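Local coordinates for 2-oxoglutarate-dependent dioxygenase DAO (Oryza sativa subsp. indica, PDB 6KUN), which probably catalyses the iron- and 2-oxoglutarate-dependent oxidation of the auxin indole-3-acetic acid to inactive 2-oxoindole-3-acetic acid, at residues V172-G177 and N229-V234; Y160-V165 and V237-R242; P5-R10 and A18-R23. All blocks are in the same frame, centred on the assembly; numbering follows the deposited sequence.

Contact 1 of 3, residues V172-G177 and N229-V234; sequences VHTDSG and NVKHRV. With AKG (2-oxoglutaric acid), chain G; IAC (1H-indol-3-ylacetic acid), chain H.
One face of the His173 imidazole carries His232 CE1, set toward the rim, while AKG O2 sits at the ring edge, in plane. The His232 ring has His173 ND1 over one face and, at its edge, Asp175 OD1, Val230 O and the same AKG O2. The rings cross obliquely, planes 53° apart, so that His173 NE2 and His232 NE2 come within 3.3 Å. Each NE2 makes a weak hydrogen bond to AKG O2, the shorter 3.3 Å from His232 NE2. Asp175 OD1 lies 3.0 Å from AKG O2, acceptor against acceptor, its carboxylate turned 81° from the His232 ring. This is the HxD...H facial triad of the jelly-roll dioxygenases, and all three residues are predicted to bind iron. Second-shell bonds fix the rotations: His173 ND1 to Gln171 O, His232 ND1 weakly to Val230 O, Asp175 OD2 to Thr180 OG1. Since ND1 donates too, such rings would be doubly protonated; on iron, NE2 would instead offer its lone pair. Both histidines place CG between backbone N and carbonyl carbon, on the same side of an antiparallel hydrogen-bonded pair; His173 N to His232 O and His232 N to His173 O both measure 3.0 Å. A water bridges Asp175 N and Val230 O. At the outer end Val172 CG2 rests on Arg233 CD, and beyond the triad Ser176 OG, hydrogen-bonded to Tyr277 OH, lies 3.1 Å from the indole N of IAC.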
loop_
_atom_site.group_PDB
_atom_site.type_symbol
_atom_site.label_atom_id
_atom_site.label_comp_id
_atom_site.label_asym_id
_atom_site.label_seq_id
_atom_site.Cartn_x
_atom_site.Cartn_y
_atom_site.Cartn_z
ATOM N N VAL B 172 -9.268 -15.518 -20.458
ATOM C CA VAL B 172 -9.713 -14.323 -21.169
ATOM C C VAL B 172 -11.239 -14.276 -21.251
ATOM O O VAL B 172 -11.867 -15.165 -21.826
ATOM C CB VAL B 172 -9.114 -14.259 -22.584
ATOM C CG1 VAL B 172 -9.632 -12.973 -23.239
ATOM C CG2 VAL B 172 -7.610 -14.294 -22.566
ATOM N N HIS B 173 -11.815 -13.164 -20.811
ATOM C CA HIS B 173 -13.252 -13.007 -20.849
ATOM C C HIS B 173 -13.577 -11.526 -20.810
ATOM O O HIS B 173 -12.716 -10.681 -20.548
ATOM C CB HIS B 173 -13.901 -13.696 -19.657
ATOM C CG HIS B 173 -13.525 -13.061 -18.354
ATOM N ND1 HIS B 173 -12.229 -13.047 -17.881
ATOM C CD2 HIS B 173 -14.256 -12.377 -17.448
ATOM C CE1 HIS B 173 -12.184 -12.412 -16.726
ATOM N NE2 HIS B 173 -13.403 -12.001 -16.441
ATOM N N THR B 174 -14.849 -11.235 -21.031
ATOM C CA THR B 174 -15.421 -9.917 -20.783
ATOM C C THR B 174 -16.319 -10.082 -19.563
ATOM O O THR B 174 -16.791 -11.170 -19.290
ATOM C CB THR B 174 -16.234 -9.380 -21.967
ATOM O OG1 THR B 174 -17.289 -10.307 -22.291
ATOM C CG2 THR B 174 -15.347 -9.097 -23.186
ATOM N N ASP B 175 -16.575 -8.982 -18.872
ATOM C CA ASP B 175 -17.648 -8.953 -17.898
ATOM C C ASP B 175 -18.974 -8.859 -18.640
ATOM O O ASP B 175 -19.092 -8.089 -19.593
ATOM C CB ASP B 175 -17.508 -7.748 -16.966
ATOM C CG ASP B 175 -16.220 -7.762 -16.170
ATOM O OD1 ASP B 175 -15.621 -8.846 -16.007
ATOM O OD2 ASP B 175 -15.817 -6.688 -15.699
ATOM N N SER B 176 -20.000 -9.579 -18.157
ATOM C CA SER B 176 -21.292 -9.557 -18.836
ATOM C C SER B 176 -22.011 -8.227 -18.632
ATOM O O SER B 176 -22.818 -7.816 -19.487
ATOM C CB SER B 176 -22.190 -10.690 -18.314
ATOM O OG SER B 176 -22.387 -10.559 -16.924
ATOM N N GLY B 177 -21.713 -7.543 -17.523
ATOM C CA GLY B 177 -22.453 -6.383 -17.084
ATOM C C GLY B 177 -22.070 -5.087 -17.770
ATOM O O GLY B 177 -21.385 -5.060 -18.792
ATOM N N ASN B 229 -16.533 -3.375 -24.995
ATOM C CA ASN B 229 -16.500 -4.368 -23.926
ATOM C C ASN B 229 -15.132 -5.053 -23.957
ATOM O O ASN B 229 -14.817 -5.819 -24.874
ATOM C CB ASN B 229 -17.641 -5.366 -24.054
ATOM C CG ASN B 229 -17.790 -5.934 -25.429
ATOM O OD1 ASN B 229 -17.523 -5.262 -26.446
ATOM N ND2 ASN B 229 -18.248 -7.174 -25.495
ATOM N N VAL B 230 -14.311 -4.760 -22.949
ATOM C CA VAL B 230 -12.887 -5.043 -23.029
ATOM C C VAL B 230 -12.620 -6.489 -22.635
ATOM O O VAL B 230 -13.137 -6.986 -21.637
ATOM C CB VAL B 230 -12.109 -4.045 -22.149
ATOM C CG1 VAL B 230 -12.562 -4.100 -20.642
ATOM C CG2 VAL B 230 -10.629 -4.303 -22.265
ATOM N N LYS B 231 -11.816 -7.183 -23.436
ATOM C CA LYS B 231 -11.358 -8.506 -23.067
ATOM C C LYS B 231 -10.197 -8.354 -22.100
ATOM O O LYS B 231 -9.316 -7.507 -22.315
ATOM C CB LYS B 231 -10.942 -9.330 -24.269
ATOM C CG LYS B 231 -12.069 -9.624 -25.253
ATOM C CD LYS B 231 -11.547 -10.543 -26.366
ATOM C CE LYS B 231 -12.656 -10.956 -27.340
ATOM N NZ LYS B 231 -12.122 -11.807 -28.440
ATOM N N HIS B 232 -10.227 -9.167 -21.032
ATOM C CA HIS B 232 -9.196 -9.091 -20.021
ATOM C C HIS B 232 -8.932 -10.458 -19.416
ATOM O O HIS B 232 -9.750 -11.382 -19.487
ATOM C CB HIS B 232 -9.512 -8.072 -18.904
ATOM C CG HIS B 232 -10.779 -8.350 -18.149
ATOM N ND1 HIS B 232 -12.025 -8.043 -18.645
ATOM C CD2 HIS B 232 -10.989 -8.863 -16.915
ATOM C CE1 HIS B 232 -12.947 -8.378 -17.765
ATOM N NE2 HIS B 232 -12.346 -8.873 -16.705
ATOM N N ARG B 233 -7.747 -10.557 -18.822
ATOM C CA ARG B 233 -7.309 -11.758 -18.142
ATOM C C ARG B 233 -6.381 -11.333 -17.006
ATOM O O ARG B 233 -6.069 -10.151 -16.832
ATOM C CB ARG B 233 -6.613 -12.709 -19.116
ATOM C CG ARG B 233 -5.249 -12.212 -19.532
ATOM C CD ARG B 233 -4.688 -12.959 -20.731
ATOM N NE ARG B 233 -3.360 -12.443 -21.078
ATOM C CZ ARG B 233 -2.575 -12.965 -22.014
ATOM N NH1 ARG B 233 -2.986 -14.019 -22.702
ATOM N NH2 ARG B 233 -1.379 -12.428 -22.262
ATOM N N VAL B 234 -5.914 -12.311 -16.250
ATOM C CA VAL B 234 -4.968 -12.060 -15.164
ATOM C C VAL B 234 -3.880 -13.124 -15.206
ATOM O O VAL B 234 -4.152 -14.298 -14.914
ATOM C CB VAL B 234 -5.662 -12.062 -13.795
ATOM C CG1 VAL B 234 -4.604 -11.942 -12.698
ATOM C CG2 VAL B 234 -6.641 -10.922 -13.707
HETATM C C1 AKG G . -12.619 -9.375 -13.381
HETATM O O1 AKG G . -12.459 -8.240 -12.881
HETATM O O2 AKG G . -13.732 -9.763 -13.798
HETATM C C2 AKG G . -11.473 -10.273 -13.481
HETATM O O5 AKG G . -11.114 -10.690 -14.570
HETATM C C3 AKG G . -10.735 -10.685 -12.229
HETATM C C4 AKG G . -10.581 -9.478 -11.311
HETATM C C5 AKG G . -9.821 -9.883 -10.071
HETATM O O3 AKG G . -8.681 -9.402 -9.886
HETATM O O4 AKG G . -10.359 -10.684 -9.276
HETATM C C IAC H . -21.026 -14.788 -16.834
HETATM C C1 IAC H . -21.077 -15.326 -15.592
HETATM C C2 IAC H . -20.397 -16.536 -15.301
HETATM C C3 IAC H . -19.673 -17.164 -16.285
HETATM C C4 IAC H . -19.613 -16.605 -17.549
HETATM C C5 IAC H . -20.301 -15.447 -17.812
HETATM C C7 IAC H . -21.838 -14.523 -14.833
HETATM C C8 IAC H . -22.280 -13.461 -15.600
HETATM C C17 IAC H . -22.285 -14.580 -13.374
HETATM C C18 IAC H . -21.233 -14.057 -12.413
HETATM N N IAC H . -21.771 -13.632 -16.849
HETATM O O2 IAC H . -21.120 -14.620 -11.289
HETATM O O3 IAC H . -20.511 -13.070 -12.722
HETATM O O HOH W 1 -15.179 -6.459 -19.980
#

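Contact 2 of 3, residues Y160-V165 and V237-R242; sequences YTQDSV and VAAVPR. With AKG (2-oxoglutaric acid), chain G.
Tyr160 buries more surface than any other residue here, and it meets mainly backbone. Its CG lies anti to the carbonyl carbon (chi1 -65°), which drives the ring in along the 237-242 loop. Val240 O comes up to the ring edge near its plane, 3.3 Å from Tyr160 CD2, while Ala238 O approaches the ring obliquely, 3.6 Å from Tyr160 CD2. Farther along, the tyrosine and Arg242 run side by side and point the same way, with Tyr160 CE2 3.8 Å from Arg242 CB and ring and guanidinium planes 39° apart.

Apolar contacts gather on Ala239. Val165 brings only its CG2 branch, which lies 4.0 Å from Ala239 CB and also rests on the peptide joining Ala238 and Ala239. From another direction Gln162, bent at chi2 (-79°), folds its amide back so that CD is 3.7 Å from Ala239 CB.

Polar bonds within 160-165 give this loop its shape. Ser164 N donates to Thr161 O at 3.0 Å, closing a type I beta turn. Weaker bonds from Thr161 N to Ser164 OG and from Asp163 N to Thr161 OG1 brace it.

Hydrogen bonds to the co-substrate belong to the far end of Arg242. Its chain, CG anti to the backbone N and extended as far as NE, delivers NH1 and NH2 together onto AKG O3, an oxygen of the distal C5 carboxylate. Both bonds are modelled very short, but the place of O3 is less sure, so exact lengths carry little weight. Tyr158 OH also holds AKG, and a weak, long ion pair links Arg242 NE with Glu184. With Ser244, two residues on and also lining the pocket, Arg242 forms the Arg-X-Ser motif by which plant 2-oxoglutarate dioxygenases hold the co-substrate.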
loop_
_atom_site.group_PDB
_atom_site.type_symbol
_atom_site.label_atom_id
_atom_site.label_comp_id
_atom_site.label_asym_id
_atom_site.label_seq_id
_atom_site.Cartn_x
_atom_site.Cartn_y
_atom_site.Cartn_z
ATOM N N TYR B 160 -1.729 -17.964 -5.202
ATOM C CA TYR B 160 -0.549 -18.264 -5.982
ATOM C C TYR B 160 0.531 -18.910 -5.132
ATOM O O TYR B 160 0.599 -18.711 -3.915
ATOM C CB TYR B 160 -0.002 -16.980 -6.593
ATOM C CG TYR B 160 -0.903 -16.302 -7.603
ATOM C CD1 TYR B 160 -1.825 -17.030 -8.350
ATOM C CD2 TYR B 160 -0.805 -14.934 -7.824
ATOM C CE1 TYR B 160 -2.613 -16.423 -9.283
ATOM C CE2 TYR B 160 -1.596 -14.308 -8.761
ATOM C CZ TYR B 160 -2.497 -15.059 -9.484
ATOM O OH TYR B 160 -3.271 -14.438 -10.411
ATOM N N THR B 161 1.388 -19.683 -5.800
ATOM C CA THR B 161 2.544 -20.321 -5.200
ATOM C C THR B 161 3.687 -20.244 -6.202
ATOM O O THR B 161 3.538 -19.724 -7.329
ATOM C CB THR B 161 2.239 -21.773 -4.865
ATOM O OG1 THR B 161 2.172 -22.482 -6.108
ATOM C CG2 THR B 161 0.889 -21.906 -4.104
ATOM N N GLN B 162 4.842 -20.783 -5.817
ATOM C CA GLN B 162 5.969 -20.785 -6.756
ATOM C C GLN B 162 5.595 -21.501 -8.055
ATOM O O GLN B 162 6.044 -21.110 -9.140
ATOM C CB GLN B 162 7.200 -21.431 -6.114
ATOM C CG GLN B 162 7.763 -20.682 -4.894
ATOM C CD GLN B 162 8.614 -19.462 -5.254
ATOM O OE1 GLN B 162 8.858 -19.174 -6.433
ATOM N NE2 GLN B 162 9.065 -18.736 -4.232
ATOM N N ASP B 163 4.746 -22.529 -7.967
ATOM C CA ASP B 163 4.362 -23.297 -9.145
ATOM C C ASP B 163 3.373 -22.565 -10.053
ATOM O O ASP B 163 3.178 -22.991 -11.199
ATOM C CB ASP B 163 3.759 -24.626 -8.693
ATOM C CG ASP B 163 4.748 -25.478 -7.921
ATOM O OD1 ASP B 163 5.971 -25.211 -8.037
ATOM O OD2 ASP B 163 4.307 -26.403 -7.201
ATOM N N SER B 164 2.729 -21.494 -9.554
ATOM C CA SER B 164 1.734 -20.756 -10.330
ATOM C C SER B 164 2.375 -19.729 -11.242
ATOM O O SER B 164 1.746 -19.303 -12.198
ATOM C CB SER B 164 0.789 -19.993 -9.387
ATOM O OG SER B 164 0.037 -20.891 -8.595
ATOM N N VAL B 165 3.598 -19.291 -10.939
ATOM C CA VAL B 165 4.174 -18.168 -11.648
ATOM C C VAL B 165 4.325 -18.476 -13.134
ATOM O O VAL B 165 4.886 -19.514 -13.529
ATOM C CB VAL B 165 5.529 -17.765 -11.032
ATOM C CG1 VAL B 165 6.158 -16.704 -11.930
ATOM C CG2 VAL B 165 5.354 -17.253 -9.619
ATOM N N VAL B 237 1.904 -13.401 -11.808
ATOM C CA VAL B 237 3.177 -12.744 -12.002
ATOM C C VAL B 237 4.067 -12.859 -10.785
ATOM O O VAL B 237 5.223 -12.412 -10.837
ATOM C CB VAL B 237 2.986 -11.268 -12.403
ATOM C CG1 VAL B 237 2.073 -11.166 -13.641
ATOM C CG2 VAL B 237 2.418 -10.464 -11.249
ATOM N N ALA B 238 3.587 -13.470 -9.705
ATOM C CA ALA B 238 4.391 -13.594 -8.497
ATOM C C ALA B 238 3.892 -14.772 -7.689
ATOM O O ALA B 238 2.763 -15.244 -7.872
ATOM C CB ALA B 238 4.338 -12.319 -7.651
ATOM N N ALA B 239 4.744 -15.238 -6.774
ATOM C CA ALA B 239 4.446 -16.413 -5.968
ATOM C C ALA B 239 3.752 -16.071 -4.655
ATOM O O ALA B 239 3.916 -16.798 -3.670
ATOM C CB ALA B 239 5.738 -17.198 -5.688
ATOM N N VAL B 240 3.011 -14.970 -4.606
ATOM C CA VAL B 240 2.258 -14.605 -3.404
ATOM C C VAL B 240 0.782 -14.409 -3.745
ATOM O O VAL B 240 0.443 -14.087 -4.890
ATOM C CB VAL B 240 2.844 -13.335 -2.759
ATOM C CG1 VAL B 240 4.320 -13.531 -2.484
ATOM C CG2 VAL B 240 2.656 -12.139 -3.686
ATOM N N PRO B 241 -0.128 -14.627 -2.802
ATOM C CA PRO B 241 -1.557 -14.441 -3.100
ATOM C C PRO B 241 -1.867 -13.034 -3.604
ATOM O O PRO B 241 -1.336 -12.043 -3.097
ATOM C CB PRO B 241 -2.241 -14.698 -1.755
ATOM C CG PRO B 241 -1.247 -15.474 -0.946
ATOM C CD PRO B 241 0.117 -15.078 -1.424
ATOM N N ARG B 242 -2.767 -12.956 -4.580
ATOM C CA ARG B 242 -3.250 -11.678 -5.092
ATOM C C ARG B 242 -4.680 -11.418 -4.617
ATOM O O ARG B 242 -5.584 -12.212 -4.873
ATOM C CB ARG B 242 -3.188 -11.655 -6.620
ATOM C CG ARG B 242 -3.922 -10.483 -7.253
ATOM C CD ARG B 242 -3.746 -10.472 -8.762
ATOM N NE ARG B 242 -4.507 -9.400 -9.394
ATOM C CZ ARG B 242 -5.825 -9.421 -9.570
ATOM N NH1 ARG B 242 -6.532 -10.466 -9.160
ATOM N NH2 ARG B 242 -6.435 -8.401 -10.155
HETATM C C1 AKG G . -12.619 -9.375 -13.381
HETATM O O1 AKG G . -12.459 -8.240 -12.881
HETATM O O2 AKG G . -13.732 -9.763 -13.798
HETATM C C2 AKG G . -11.473 -10.273 -13.481
HETATM O O5 AKG G . -11.114 -10.690 -14.570
HETATM C C3 AKG G . -10.735 -10.685 -12.229
HETATM C C4 AKG G . -10.581 -9.478 -11.311
HETATM C C5 AKG G . -9.821 -9.883 -10.071
HETATM O O3 AKG G . -8.681 -9.402 -9.886
HETATM O O4 AKG G . -10.359 -10.684 -9.276
#

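Contact 3 of 3, residues P5-R10 and A18-R23; sequences PAIDLR and AEETAR
Strand 6-8 and the first turns of helix 18-30 run roughly antiparallel, their axes approaching to 8.5 Å with 141° between their directions. They form the opening half of a beta-alpha-beta unit in the N-terminal region: after the helix, strand 33-37 returns parallel to strand 6-8 and pairs with it. Two side chains one helical turn apart, Glu20 and Arg23, reach across to the strand and take up its backbone groups on the helix side. Glu20 starts with CG anti to the backbone N and then bends at chi2, so that OE1 meets Asp8 N at 2.7 Å. That bond is nearly straight (172°) and uses the anti lone pair of OE1, the one turned away from OE2. The second oxygen serves the neighbouring arginine: Glu20 OE2 and Arg23 NH1, 3.0 Å apart, make a salt bridge along the helix whose hydrogen bond is weak, so one carboxylate both accepts a strand N-H and steadies the guanidinium. Ile7 slides past both residues in the reverse direction, laying CD1 over one guanidinium face near the rim and 3.8 Å from Arg23 CB. Its buried side chain also touches Phe34 of strand 33-37. Bent at chi3 (54°), Arg23 turns its end-on edge to a single acceptor, Ala6 O, which lies 2.9 Å from both NH1 and NH2 of Arg23; NH1 lies in the carbonyl plane, NH2 above it.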
loop_
_atom_site.group_PDB
_atom_site.type_symbol
_atom_site.label_atom_id
_atom_site.label_comp_id
_atom_site.label_asym_id
_atom_site.label_seq_id
_atom_site.Cartn_x
_atom_site.Cartn_y
_atom_site.Cartn_z
ATOM N N PRO B 5 -5.365 5.004 -20.113
ATOM C CA PRO B 5 -5.640 6.402 -19.775
ATOM C C PRO B 5 -6.105 6.511 -18.339
ATOM O O PRO B 5 -6.790 5.615 -17.831
ATOM C CB PRO B 5 -6.766 6.812 -20.742
ATOM C CG PRO B 5 -6.894 5.726 -21.702
ATOM C CD PRO B 5 -6.336 4.482 -21.085
ATOM N N ALA B 6 -5.733 7.629 -17.706
ATOM C CA ALA B 6 -6.144 7.970 -16.344
ATOM C C ALA B 6 -7.089 9.164 -16.412
ATOM O O ALA B 6 -6.784 10.160 -17.071
ATOM C CB ALA B 6 -4.927 8.290 -15.463
ATOM N N ILE B 7 -8.235 9.044 -15.751
ATOM C CA ILE B 7 -9.300 10.036 -15.776
ATOM C C ILE B 7 -9.490 10.569 -14.370
ATOM O O ILE B 7 -9.676 9.790 -13.430
ATOM C CB ILE B 7 -10.628 9.430 -16.302
ATOM C CG1 ILE B 7 -10.460 8.889 -17.727
ATOM C CG2 ILE B 7 -11.770 10.461 -16.245
ATOM C CD1 ILE B 7 -10.034 9.943 -18.738
ATOM N N ASP B 8 -9.479 11.880 -14.227
ATOM C CA ASP B 8 -9.738 12.496 -12.924
ATOM C C ASP B 8 -11.215 12.869 -12.837
ATOM O O ASP B 8 -11.692 13.730 -13.591
ATOM C CB ASP B 8 -8.846 13.720 -12.695
ATOM C CG ASP B 8 -9.057 14.338 -11.330
ATOM O OD1 ASP B 8 -10.207 14.661 -10.991
ATOM O OD2 ASP B 8 -8.072 14.484 -10.583
ATOM N N LEU B 9 -11.934 12.217 -11.920
ATOM C CA LEU B 9 -13.384 12.296 -11.884
ATOM C C LEU B 9 -13.854 13.634 -11.345
ATOM O O LEU B 9 -14.948 14.093 -11.697
ATOM C CB LEU B 9 -13.968 11.202 -10.986
ATOM C CG LEU B 9 -13.940 9.760 -11.465
ATOM C CD1 LEU B 9 -14.589 8.811 -10.428
ATOM C CD2 LEU B 9 -14.664 9.681 -12.769
ATOM N N ARG B 10 -13.076 14.258 -10.447
ATOM C CA ARG B 10 -13.444 15.595 -9.990
ATOM C C ARG B 10 -13.347 16.573 -11.159
ATOM O O ARG B 10 -14.186 17.461 -11.323
ATOM C CB ARG B 10 -12.558 16.016 -8.819
ATOM C CG ARG B 10 -12.208 14.873 -7.860
ATOM C CD ARG B 10 -11.285 15.267 -6.683
ATOM N NE ARG B 10 -9.861 15.120 -7.002
ATOM C CZ ARG B 10 -8.942 14.587 -6.190
ATOM N NH1 ARG B 10 -9.282 14.104 -4.989
ATOM N NH2 ARG B 10 -7.685 14.499 -6.596
ATOM N N ALA B 18 -14.285 19.633 -19.885
ATOM C CA ALA B 18 -14.774 19.142 -21.160
ATOM C C ALA B 18 -13.724 18.271 -21.825
ATOM O O ALA B 18 -14.055 17.239 -22.416
ATOM C CB ALA B 18 -15.137 20.317 -22.078
ATOM N N GLU B 19 -12.457 18.663 -21.725
ATOM C CA GLU B 19 -11.401 17.850 -22.286
ATOM C C GLU B 19 -11.292 16.504 -21.577
ATOM O O GLU B 19 -10.999 15.477 -22.226
ATOM C CB GLU B 19 -10.084 18.624 -22.218
ATOM C CG GLU B 19 -8.907 17.857 -22.789
ATOM C CD GLU B 19 -7.605 18.560 -22.612
ATOM O OE1 GLU B 19 -7.587 19.629 -21.958
ATOM O OE2 GLU B 19 -6.596 18.062 -23.148
ATOM N N GLU B 20 -11.526 16.485 -20.257
ATOM C CA GLU B 20 -11.381 15.239 -19.487
ATOM C C GLU B 20 -12.527 14.285 -19.804
ATOM O O GLU B 20 -12.328 13.059 -19.885
ATOM C CB GLU B 20 -11.336 15.524 -17.997
ATOM C CG GLU B 20 -10.840 14.369 -17.099
ATOM C CD GLU B 20 -9.367 14.129 -17.239
ATOM O OE1 GLU B 20 -8.837 13.291 -16.484
ATOM O OE2 GLU B 20 -8.727 14.774 -18.098
ATOM N N THR B 21 -13.737 14.836 -19.983
ATOM C CA THR B 21 -14.886 14.032 -20.362
ATOM C C THR B 21 -14.688 13.383 -21.728
ATOM O O THR B 21 -15.065 12.224 -21.944
ATOM C CB THR B 21 -16.128 14.925 -20.362
ATOM O OG1 THR B 21 -16.438 15.314 -19.005
ATOM C CG2 THR B 21 -17.315 14.214 -20.957
ATOM N N ALA B 22 -14.104 14.120 -22.660
ATOM C CA ALA B 22 -13.826 13.552 -23.957
ATOM C C ALA B 22 -12.723 12.513 -23.871
ATOM O O ALA B 22 -12.724 11.546 -24.639
ATOM C CB ALA B 22 -13.423 14.641 -24.942
ATOM N N ARG B 23 -11.767 12.686 -22.962
ATOM C CA ARG B 23 -10.778 11.637 -22.752
ATOM C C ARG B 23 -11.445 10.386 -22.213
ATOM O O ARG B 23 -11.061 9.268 -22.572
ATOM C CB ARG B 23 -9.680 12.107 -21.796
ATOM C CG ARG B 23 -8.746 13.150 -22.426
ATOM C CD ARG B 23 -7.513 13.413 -21.562
ATOM N NE ARG B 23 -6.819 12.179 -21.246
ATOM C CZ ARG B 23 -6.663 11.695 -20.014
ATOM N NH1 ARG B 23 -7.114 12.358 -18.957
ATOM N NH2 ARG B 23 -6.041 10.563 -19.862
#

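From the N terminus, contact 3 comes first and closes a short loop: residues 9-17 lead from strand 6-8 to helix 18-30, well before the segments of the other two contacts. Much later the chain opens contact 2 at 160-165, then contact 1 at 172-177; contact 1 shuts first, at 229-234, and contact 2 follows at 237-242, so the smaller loop sits within the larger and nothing crosses. These two meet where Val234 CG1 packs on Tyr160 OH, and they take opposite ends of AKG. Contact 3 stays apart, about 10 Å from contact 1 between nearest atoms, at the outer edge of the mixed sheet to which strand 242-249 also belongs.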